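Local atomic coordinates of designed protein (Trypanosoma brucei, PDB entry 6IEV), a protein that is of unknown function but was designed on a thioredoxin-like fold and studied for its stability at high temperature. Residues 93-98 with 105-110. Residues are numbered along the deposited sequence; the frame is centred on the assembly and turned at random.
Sequences PTFVIE and GEVKGP
Phe-95 and Val-107 sit at the centre of an antiparallel pairing between strands 94-98 and 105-108, whose axes run 4.7 Å apart at 170°, and they exchange both backbone bonds: Phe-95 N to Val-107 O (3.0 Å) and Val-107 N to Phe-95 O (2.9 Å). Toward the hairpin turn, Ile-97 N reaches Gly-105 O almost straight, while the return bond from Gly-105 N to Ile-97 O is weak. At the other end Pro-93, the cis-proline characteristic of thioredoxin-fold proteins at the start of this strand, gives its carbonyl O to Gly-109 N at 3.1 Å, extending the pairing one step beyond the strands. Gly-109 there has a positive phi of 104° with an extended psi, a conformation that suits glycine. Beside it Pro-93 CG comes to 3.9 Å from Pro-110 CB, two rings meeting obliquely.

On the face carrying Phe-95, Val-107 and Ile-97, Phe-95 CB lies 4.2 Å from Val-107 CB. With CG anti to its own carbonyl carbon (chi1 -64°), the Phe-95 ring swings toward Gly-109, and its edge meets Val-107 O in plane, Phe-95 CD2 to Val-107 O 3.7 Å. Helices 53-66 and 112-123 pack against this ring.

Thr-94, Val-96, Glu-106 and Lys-108 occupy the other face. The extended Glu-106 chain passes obliquely by Thr-94, with OE2 3.6 Å from the methyl CG2; Thr-94 OG1, alongside Lys-108 CG, is hydrogen-bonded to Ser-91 O. The Lys-108 NZ to Glu-106 OE2 salt bridge is long.

In this C-terminal hairpin of the thioredoxin fold, 102-108 is outermost and 94-99 also bonds to strand 40-46. Backbone bonds fix the register; Phe-95, Val-107 and Ile-97 join the apolar core between sheet and helices. The second face is mixed: Thr-94 and Val-96 are buried, while exposed Glu-106 and Lys-108 probably interact only loosely through their charges.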
loop_
_atom_site.group_PDB
_atom_site.type_symbol
_atom_site.label_atom_id
_atom_site.label_comp_id
_atom_site.label_asym_id
_atom_site.label_seq_id
_atom_site.Cartn_x
_atom_site.Cartn_y
_atom_site.Cartn_z
ATOM N N PRO A 93 1.446 21.724 -11.475
ATOM C CA PRO A 93 1.718 21.312 -10.096
ATOM C C PRO A 93 3.143 20.816 -9.944
ATOM O O PRO A 93 3.720 20.292 -10.894
ATOM C CB PRO A 93 0.710 20.189 -9.862
ATOM C CG PRO A 93 0.510 19.604 -11.209
ATOM C CD PRO A 93 0.572 20.767 -12.170
ATOM N N THR A 94 3.711 21.017 -8.763
ATOM C CA THR A 94 5.020 20.485 -8.418
ATOM C C THR A 94 4.931 19.814 -7.059
ATOM O O THR A 94 4.251 20.308 -6.156
ATOM C CB THR A 94 6.105 21.580 -8.390
ATOM O OG1 THR A 94 6.244 22.134 -9.696
ATOM C CG2 THR A 94 7.451 21.008 -7.960
ATOM N N PHE A 95 5.622 18.688 -6.928
ATOM C CA PHE A 95 5.763 17.979 -5.674
ATOM C C PHE A 95 7.159 18.193 -5.118
ATOM O O PHE A 95 8.144 18.085 -5.847
ATOM C CB PHE A 95 5.519 16.489 -5.885
ATOM C CG PHE A 95 4.127 16.169 -6.334
ATOM C CD1 PHE A 95 3.126 15.959 -5.403
ATOM C CD2 PHE A 95 3.817 16.087 -7.687
ATOM C CE1 PHE A 95 1.839 15.664 -5.803
ATOM C CE2 PHE A 95 2.530 15.786 -8.100
ATOM C CZ PHE A 95 1.538 15.581 -7.156
ATOM N N VAL A 96 7.246 18.458 -3.819
ATOM C CA VAL A 96 8.516 18.568 -3.112
ATOM C C VAL A 96 8.526 17.542 -1.985
ATOM O O VAL A 96 7.524 17.380 -1.277
ATOM C CB VAL A 96 8.730 19.983 -2.548
ATOM C CG1 VAL A 96 9.986 20.022 -1.685
ATOM C CG2 VAL A 96 8.807 21.019 -3.695
ATOM N N ILE A 97 9.636 16.831 -1.837
ATOM C CA ILE A 97 9.805 15.879 -0.748
ATOM C C ILE A 97 10.854 16.425 0.204
ATOM O O ILE A 97 11.978 16.723 -0.212
ATOM C CB ILE A 97 10.191 14.487 -1.265
ATOM C CG1 ILE A 97 9.159 14.027 -2.290
ATOM C CG2 ILE A 97 10.270 13.498 -0.107
ATOM C CD1 ILE A 97 9.506 12.710 -2.946
ATOM N N GLU A 98 10.500 16.527 1.485
ATOM C CA GLU A 98 11.373 17.124 2.479
ATOM C C GLU A 98 11.506 16.214 3.688
ATOM O O GLU A 98 10.609 15.427 4.002
ATOM C CB GLU A 98 10.851 18.486 2.930
ATOM C CG GLU A 98 10.956 19.564 1.856
ATOM C CD GLU A 98 11.530 20.863 2.384
ATOM O OE1 GLU A 98 12.411 21.442 1.712
ATOM O OE2 GLU A 98 11.100 21.302 3.470
ATOM N N GLY A 105 13.891 15.667 -2.860
ATOM C CA GLY A 105 13.453 15.362 -4.208
ATOM C C GLY A 105 12.331 16.279 -4.646
ATOM O O GLY A 105 11.658 16.924 -3.829
ATOM N N GLU A 106 12.122 16.296 -5.962
ATOM C CA GLU A 106 11.118 17.144 -6.579
ATOM C C GLU A 106 10.593 16.435 -7.821
ATOM O O GLU A 106 11.372 15.867 -8.586
ATOM C CB GLU A 106 11.722 18.514 -6.922
ATOM C CG GLU A 106 10.868 19.402 -7.804
ATOM C CD GLU A 106 11.290 20.873 -7.739
ATOM O OE1 GLU A 106 12.025 21.252 -6.800
ATOM O OE2 GLU A 106 10.894 21.645 -8.638
ATOM N N VAL A 107 9.281 16.493 -8.038
ATOM C CA VAL A 107 8.666 15.896 -9.217
ATOM C C VAL A 107 7.826 16.957 -9.900
ATOM O O VAL A 107 6.824 17.432 -9.346
ATOM C CB VAL A 107 7.811 14.668 -8.879
ATOM C CG1 VAL A 107 6.883 14.341 -10.045
ATOM C CG2 VAL A 107 8.711 13.503 -8.603
ATOM N N LYS A 108 8.222 17.308 -11.110
ATOM C CA LYS A 108 7.594 18.388 -11.854
ATOM C C LYS A 108 6.553 17.803 -12.782
ATOM O O LYS A 108 6.794 16.783 -13.433
ATOM C CB LYS A 108 8.612 19.216 -12.637
ATOM C CG LYS A 108 9.235 20.307 -11.795
ATOM C CD LYS A 108 10.509 20.838 -12.418
ATOM C CE LYS A 108 10.900 22.171 -11.795
ATOM N NZ LYS A 108 12.335 22.518 -12.018
ATOM N N GLY A 109 5.375 18.389 -12.751
ATOM C CA GLY A 109 4.311 17.943 -13.580
ATOM C C GLY A 109 3.333 17.164 -12.755
ATOM O O GLY A 109 3.575 16.853 -11.590
ATOM N N PRO A 110 2.196 16.842 -13.354
ATOM C CA PRO A 110 1.121 16.169 -12.625
ATOM C C PRO A 110 1.377 14.676 -12.649
ATOM O O PRO A 110 0.449 13.858 -12.592
ATOM C CB PRO A 110 -0.131 16.523 -13.433
ATOM C CG PRO A 110 0.459 16.544 -14.878
ATOM C CD PRO A 110 1.963 16.845 -14.781
#